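Local coordinates for protein putative adenosine kinase (Schistosoma mansoni, PDB 3VAS) that probably catalyses, as an adenosine kinase of the ribokinase (pfkB) family, the ATP-dependent phosphorylation of adenosine to AMP and is captured here with adenosine bound, at residues R47-K52 / H63-D68; V57-K62 / S151-L156. One frame throughout, in Å; residues are numbered along the deposited sequence.

Contact 1 (R47-K52 / H63-D68); sequences RKYNLK and HMTIYD
Tyr49 reaches from the end of helix 44-48 to the start of helix 65-70 and lays its ring against Ile66. With CG anti to its own carbonyl carbon, chi1 -65° carries the ring across to the 63-68 segment, with OH at Thr65. CB of Ile66 sits over one face, 4.0 Å from the ring centroid and 23° off its normal, a CH-pi contact displaced toward the phenol end; CG of Lys48 lies over the opposite face. At the edge, near the ring plane, Thr65 OG1 donates a 2.7 Å hydrogen bond to Tyr49 OH. Glu69 is a second partner of this hydroxyl and also forms a salt bridge with Lys48, so Thr65 and Glu69 both hold the phenol oxygen. Farther back, one water lies 3.0 Å from Tyr49 O, to which it donates, and 2.8 Å from His63 NE2, in the plane of the imidazole. His63 ND1 is engaged by the backbone N of Glu60, which fixes the ring at both nitrogens. Leu51 CD1 adds a looser apolar touch to Ile66 CD1. On the Tyr49 side the chain leaves its helix through a Schellman motif, with Asn50 as the C-prime residue at positive phi.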
loop_
_atom_site.group_PDB
_atom_site.type_symbol
_atom_site.label_atom_id
_atom_site.label_comp_id
_atom_site.label_asym_id
_atom_site.label_seq_id
_atom_site.Cartn_x
_atom_site.Cartn_y
_atom_site.Cartn_z
ATOM N N ARG A 47 -20.524 -12.302 -10.025
ATOM C CA ARG A 47 -21.895 -12.366 -9.521
ATOM C C ARG A 47 -21.977 -13.332 -8.340
ATOM O O ARG A 47 -22.550 -13.014 -7.296
ATOM C CB ARG A 47 -22.868 -12.800 -10.625
ATOM C CG ARG A 47 -22.695 -12.058 -11.950
ATOM C CD ARG A 47 -23.863 -12.312 -12.905
ATOM N NE ARG A 47 -24.141 -13.737 -13.093
ATOM C CZ ARG A 47 -23.658 -14.477 -14.088
ATOM N NH1 ARG A 47 -22.862 -13.936 -15.004
ATOM N NH2 ARG A 47 -23.973 -15.766 -14.167
ATOM N N LYS A 48 -21.386 -14.510 -8.519
ATOM C CA LYS A 48 -21.364 -15.551 -7.498
ATOM C C LYS A 48 -20.842 -15.050 -6.149
ATOM O O LYS A 48 -21.412 -15.360 -5.102
ATOM C CB LYS A 48 -20.527 -16.734 -7.989
ATOM C CG LYS A 48 -20.399 -17.889 -7.006
ATOM C CD LYS A 48 -19.743 -19.085 -7.686
ATOM C CE LYS A 48 -19.555 -20.246 -6.733
ATOM N NZ LYS A 48 -19.009 -21.432 -7.442
ATOM N N TYR A 49 -19.770 -14.265 -6.176
ATOM C CA TYR A 49 -19.162 -13.778 -4.939
ATOM C C TYR A 49 -19.465 -12.311 -4.648
ATOM O O TYR A 49 -18.874 -11.724 -3.738
ATOM C CB TYR A 49 -17.649 -14.016 -4.947
ATOM C CG TYR A 49 -17.287 -15.479 -4.944
ATOM C CD1 TYR A 49 -16.937 -16.137 -6.117
ATOM C CD2 TYR A 49 -17.319 -16.211 -3.768
ATOM C CE1 TYR A 49 -16.617 -17.477 -6.110
ATOM C CE2 TYR A 49 -17.002 -17.546 -3.752
ATOM C CZ TYR A 49 -16.652 -18.175 -4.919
ATOM O OH TYR A 49 -16.341 -19.508 -4.887
ATOM N N ASN A 50 -20.387 -11.734 -5.419
ATOM C CA ASN A 50 -20.770 -10.330 -5.273
ATOM C C ASN A 50 -19.568 -9.382 -5.257
ATOM O O ASN A 50 -19.439 -8.549 -4.362
ATOM C CB ASN A 50 -21.620 -10.133 -4.015
ATOM C CG ASN A 50 -22.450 -8.863 -4.068
ATOM O OD1 ASN A 50 -22.725 -8.330 -5.144
ATOM N ND2 ASN A 50 -22.854 -8.371 -2.901
ATOM N N LEU A 51 -18.692 -9.522 -6.247
ATOM C CA LEU A 51 -17.467 -8.729 -6.310
ATOM C C LEU A 51 -17.631 -7.515 -7.220
ATOM O O LEU A 51 -18.407 -7.545 -8.176
ATOM C CB LEU A 51 -16.299 -9.590 -6.791
ATOM C CG LEU A 51 -16.054 -10.857 -5.968
ATOM C CD1 LEU A 51 -14.877 -11.637 -6.521
ATOM C CD2 LEU A 51 -15.836 -10.514 -4.501
ATOM N N LYS A 52 -16.884 -6.459 -6.923
ATOM C CA LYS A 52 -17.023 -5.191 -7.629
ATOM C C LYS A 52 -15.731 -4.779 -8.330
ATOM O O LYS A 52 -14.641 -5.213 -7.951
ATOM C CB LYS A 52 -17.462 -4.098 -6.650
ATOM C CG LYS A 52 -18.784 -4.392 -5.956
ATOM C CD LYS A 52 -18.829 -3.802 -4.551
ATOM C CE LYS A 52 -18.713 -2.284 -4.568
ATOM N NZ LYS A 52 -18.777 -1.699 -3.196
ATOM N N HIS A 63 -17.131 -16.378 1.016
ATOM C CA HIS A 63 -16.086 -16.201 0.003
ATOM C C HIS A 63 -15.126 -17.382 -0.078
ATOM O O HIS A 63 -14.414 -17.526 -1.062
ATOM C CB HIS A 63 -15.265 -14.941 0.282
ATOM C CG HIS A 63 -16.049 -13.670 0.181
ATOM N ND1 HIS A 63 -16.346 -12.889 1.277
ATOM C CD2 HIS A 63 -16.593 -13.041 -0.887
ATOM C CE1 HIS A 63 -17.043 -11.836 0.888
ATOM N NE2 HIS A 63 -17.205 -11.905 -0.420
ATOM N N MET A 64 -15.112 -18.222 0.956
ATOM C CA MET A 64 -14.028 -19.186 1.147
ATOM C C MET A 64 -13.827 -20.192 0.020
ATOM O O MET A 64 -12.707 -20.643 -0.209
ATOM C CB MET A 64 -14.156 -19.908 2.491
ATOM C CG MET A 64 -13.892 -19.013 3.689
ATOM S SD MET A 64 -12.323 -18.118 3.582
ATOM C CE MET A 64 -12.459 -17.070 5.032
ATOM N N THR A 65 -14.894 -20.533 -0.692
ATOM C CA THR A 65 -14.782 -21.518 -1.771
ATOM C C THR A 65 -13.976 -21.006 -2.960
ATOM O O THR A 65 -13.529 -21.799 -3.790
ATOM C CB THR A 65 -16.160 -21.991 -2.272
ATOM O OG1 THR A 65 -16.959 -20.851 -2.613
ATOM C CG2 THR A 65 -16.873 -22.816 -1.197
ATOM N N ILE A 66 -13.785 -19.689 -3.036
ATOM C CA ILE A 66 -13.106 -19.075 -4.178
ATOM C C ILE A 66 -11.678 -19.599 -4.354
ATOM O O ILE A 66 -11.206 -19.765 -5.481
ATOM C CB ILE A 66 -13.123 -17.517 -4.113
ATOM C CG1 ILE A 66 -12.896 -16.922 -5.498
ATOM C CG2 ILE A 66 -12.088 -16.975 -3.122
ATOM C CD1 ILE A 66 -12.894 -15.407 -5.516
ATOM N N TYR A 67 -11.006 -19.894 -3.247
ATOM C CA TYR A 67 -9.613 -20.332 -3.307
ATOM C C TYR A 67 -9.468 -21.734 -3.894
ATOM O O TYR A 67 -8.574 -21.984 -4.699
ATOM C CB TYR A 67 -8.947 -20.208 -1.933
ATOM C CG TYR A 67 -9.038 -18.799 -1.398
ATOM C CD1 TYR A 67 -8.251 -17.780 -1.930
ATOM C CD2 TYR A 67 -9.928 -18.477 -0.387
ATOM C CE1 TYR A 67 -8.342 -16.483 -1.457
ATOM C CE2 TYR A 67 -10.029 -17.182 0.091
ATOM C CZ TYR A 67 -9.238 -16.192 -0.446
ATOM O OH TYR A 67 -9.343 -14.909 0.035
ATOM N N ASP A 68 -10.354 -22.643 -3.503
ATOM C CA ASP A 68 -10.385 -23.968 -4.111
ATOM C C ASP A 68 -10.846 -23.860 -5.557
ATOM O O ASP A 68 -10.370 -24.589 -6.428
ATOM C CB ASP A 68 -11.321 -24.902 -3.342
ATOM C CG ASP A 68 -10.744 -25.345 -2.010
ATOM O OD1 ASP A 68 -9.508 -25.495 -1.915
ATOM O OD2 ASP A 68 -11.532 -25.546 -1.059
HETATM O O HOH W 1 -18.546 -9.741 -1.543
#

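Contact 2 (V57-K62 / S151-L156); sequences VLAEEK and SMVTYL. With ADN (adenosine), chain C.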
loop_
_atom_site.group_PDB
_atom_site.type_symbol
_atom_site.label_atom_id
_atom_site.label_comp_id
_atom_site.label_asym_id
_atom_site.label_seq_id
_atom_site.Cartn_x
_atom_site.Cartn_y
_atom_site.Cartn_z
ATOM N N VAL A 57 -12.126 -6.991 -1.045
ATOM C CA VAL A 57 -12.853 -7.349 0.164
ATOM C C VAL A 57 -12.071 -8.388 0.960
ATOM O O VAL A 57 -11.316 -9.184 0.391
ATOM C CB VAL A 57 -14.276 -7.881 -0.143
ATOM C CG1 VAL A 57 -15.082 -6.829 -0.878
ATOM C CG2 VAL A 57 -14.221 -9.168 -0.953
ATOM N N LEU A 58 -12.235 -8.359 2.278
ATOM C CA LEU A 58 -11.656 -9.373 3.141
ATOM C C LEU A 58 -12.594 -10.569 3.145
ATOM O O LEU A 58 -13.789 -10.420 3.408
ATOM C CB LEU A 58 -11.488 -8.830 4.560
ATOM C CG LEU A 58 -10.575 -7.608 4.731
ATOM C CD1 LEU A 58 -10.524 -7.166 6.183
ATOM C CD2 LEU A 58 -9.166 -7.888 4.218
ATOM N N ALA A 59 -12.055 -11.749 2.849
ATOM C CA ALA A 59 -12.845 -12.979 2.788
ATOM C C ALA A 59 -13.720 -13.193 4.021
ATOM O O ALA A 59 -13.246 -13.126 5.155
ATOM C CB ALA A 59 -11.944 -14.190 2.572
ATOM N N GLU A 60 -15.005 -13.418 3.776
ATOM C CA GLU A 60 -15.932 -13.887 4.793
ATOM C C GLU A 60 -16.209 -15.347 4.462
ATOM O O GLU A 60 -15.666 -15.873 3.488
ATOM C CB GLU A 60 -17.224 -13.079 4.753
ATOM C CG GLU A 60 -17.025 -11.579 4.931
ATOM C CD GLU A 60 -18.298 -10.787 4.680
ATOM O OE1 GLU A 60 -19.384 -11.254 5.092
ATOM O OE2 GLU A 60 -18.213 -9.703 4.061
ATOM N N GLU A 61 -17.050 -16.004 5.255
ATOM C CA GLU A 61 -17.282 -17.434 5.064
ATOM C C GLU A 61 -17.863 -17.745 3.682
ATOM O O GLU A 61 -17.506 -18.751 3.066
ATOM C CB GLU A 61 -18.163 -18.013 6.177
ATOM C CG GLU A 61 -18.061 -19.530 6.309
ATOM C CD GLU A 61 -16.619 -20.015 6.464
ATOM O OE1 GLU A 61 -15.842 -19.368 7.201
ATOM O OE2 GLU A 61 -16.260 -21.042 5.843
ATOM N N LYS A 62 -18.730 -16.863 3.188
ATOM C CA LYS A 62 -19.323 -17.035 1.863
ATOM C C LYS A 62 -18.297 -16.949 0.729
ATOM O O LYS A 62 -18.564 -17.397 -0.386
ATOM C CB LYS A 62 -20.441 -16.016 1.633
ATOM C CG LYS A 62 -19.984 -14.567 1.576
ATOM C CD LYS A 62 -21.175 -13.623 1.453
ATOM C CE LYS A 62 -20.731 -12.170 1.325
ATOM N NZ LYS A 62 -21.873 -11.224 1.504
ATOM N N SER A 151 -10.833 -7.663 -9.558
ATOM C CA SER A 151 -11.342 -7.679 -8.197
ATOM C C SER A 151 -10.501 -8.592 -7.312
ATOM O O SER A 151 -10.009 -9.631 -7.761
ATOM C CB SER A 151 -12.807 -8.133 -8.199
ATOM O OG SER A 151 -13.488 -7.708 -7.030
ATOM N N MET A 152 -10.346 -8.203 -6.051
ATOM C CA MET A 152 -9.530 -8.963 -5.110
ATOM C C MET A 152 -10.316 -9.470 -3.906
ATOM O O MET A 152 -11.126 -8.744 -3.328
ATOM C CB MET A 152 -8.349 -8.120 -4.625
ATOM C CG MET A 152 -7.281 -7.904 -5.681
ATOM S SD MET A 152 -5.937 -6.871 -5.080
ATOM C CE MET A 152 -6.789 -5.321 -4.800
ATOM N N VAL A 153 -10.063 -10.722 -3.531
ATOM C CA VAL A 153 -10.581 -11.277 -2.286
ATOM C C VAL A 153 -9.411 -11.740 -1.425
ATOM O O VAL A 153 -8.677 -12.657 -1.796
ATOM C CB VAL A 153 -11.553 -12.445 -2.530
ATOM C CG1 VAL A 153 -12.178 -12.905 -1.208
ATOM C CG2 VAL A 153 -12.633 -12.033 -3.521
ATOM N N THR A 154 -9.242 -11.098 -0.275
ATOM C CA THR A 154 -8.070 -11.314 0.557
ATOM C C THR A 154 -8.340 -12.182 1.781
ATOM O O THR A 154 -9.249 -11.905 2.560
ATOM C CB THR A 154 -7.495 -9.975 1.042
ATOM O OG1 THR A 154 -7.112 -9.193 -0.094
ATOM C CG2 THR A 154 -6.283 -10.201 1.932
ATOM N N TYR A 155 -7.547 -13.238 1.931
ATOM C CA TYR A 155 -7.532 -14.032 3.156
ATOM C C TYR A 155 -6.245 -13.709 3.908
ATOM O O TYR A 155 -5.163 -14.145 3.519
ATOM C CB TYR A 155 -7.600 -15.532 2.848
ATOM C CG TYR A 155 -7.687 -16.390 4.097
ATOM C CD1 TYR A 155 -8.866 -16.461 4.829
ATOM C CD2 TYR A 155 -6.590 -17.114 4.550
ATOM C CE1 TYR A 155 -8.955 -17.228 5.975
ATOM C CE2 TYR A 155 -6.670 -17.890 5.701
ATOM C CZ TYR A 155 -7.857 -17.942 6.405
ATOM O OH TYR A 155 -7.956 -18.706 7.547
ATOM N N LEU A 156 -6.367 -12.923 4.968
ATOM C CA LEU A 156 -5.203 -12.385 5.662
ATOM C C LEU A 156 -4.316 -13.456 6.293
ATOM O O LEU A 156 -3.092 -13.311 6.308
ATOM C CB LEU A 156 -5.629 -11.353 6.705
ATOM C CG LEU A 156 -6.067 -10.010 6.106
ATOM C CD1 LEU A 156 -6.614 -9.078 7.182
ATOM C CD2 LEU A 156 -4.906 -9.363 5.374
HETATM O "O5'" ADN C . -2.487 -2.909 -4.521
HETATM C "C5'" ADN C . -2.566 -4.270 -4.942
HETATM C "C4'" ADN C . -2.023 -5.202 -3.887
HETATM O "O4'" ADN C . -2.831 -5.119 -2.703
HETATM C "C3'" ADN C . -1.979 -6.691 -4.253
HETATM O "O3'" ADN C . -0.626 -7.089 -4.479
HETATM C "C2'" ADN C . -2.518 -7.408 -2.994
HETATM O "O2'" ADN C . -1.705 -8.461 -2.524
HETATM C "C1'" ADN C . -2.609 -6.282 -1.963
HETATM N N9 ADN C . -3.677 -6.445 -0.976
HETATM C C8 ADN C . -4.925 -6.806 -1.209
HETATM N N7 ADN C . -5.616 -6.867 0.089
HETATM C C5 ADN C . -4.677 -6.520 1.107
HETATM C C6 ADN C . -4.793 -6.423 2.490
HETATM N N6 ADN C . -6.052 -6.705 3.126
HETATM N N1 ADN C . -3.688 -6.062 3.250
HETATM C C2 ADN C . -2.485 -5.793 2.648
HETATM N N3 ADN C . -2.371 -5.885 1.285
HETATM C C4 ADN C . -3.502 -6.261 0.518
#
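Val57 and Leu58 run parallel to Val153 and Thr154, their CA atoms 5.2 and 4.8 Å apart in the two bridges. Three backbone hydrogen bonds join the strands: Val57 N to Met152 O, Thr154 N to Val57 O at 2.9 Å, and Ala59 N to Thr154 O at 2.8 Å. The middle one is nearly straight (173° at the hydrogen) and meets Val57 O almost head-on, whereas the donor in the last is tilted 33° from the carbonyl plane of Thr154. The pairing thus continues to Ala59, just past the end of strand 55-58.

The side chains divide between two faces. On one, Val57 CG2 meets Val153 CG2 at 4.2 Å, while the other methyl of Val153, CG1, set anti to the backbone N (chi1 -174°), turns to Ala59 CB. That same CB also comes to the edge of the Tyr155 ring, near its plane. The other face belongs to the nucleoside. Thr154 OG1 lies 2.8 Å from N7 of adenosine, and its CG2 approaches the exocyclic N6. Leu58 CD2 is 3.5 Å from N6; Leu156 touches it through CD1 while its own CD2 turns to N6, and the two leucines and Thr154 thus border the amino group. Met152 SD lies near C8 and C2' of adenosine.

The arrangement is consistent with the small beta-sheet lid of ribokinase-family kinases, which covers substrate bound to the large alpha/beta domain. Strand 138-145 pairs antiparallel with 150-157, which places 150-157 between 55-58 and 138-145. Ile66 and Tyr67 of helix 65-70 pack on the face of Val153, Ala59 and Tyr155, and Asn190 of helix 189-205 touches Leu58 and Leu156, which line the adenosine pocket.

In the fold
From the N terminus the chain passes through strand 27-40 and helix 44-48, turns into strand 55-58 and continues to helix 65-70. Contact 1 closes this short excursion, with ten residues between its segments. Contact 2 starts from within that loop and spans 88 intervening residues, so the two cross: 57-62 lies between the segments of contact 1, whereas 151-156 lies far beyond them. Their centres are 8 Å apart, and they meet directly where Lys52 O probably accepts a hydrogen bond from Ser151 OG and where Tyr67 OH makes a weak one to Val153 O. Together they join two short helices to the strands bordering the adenosine pocket.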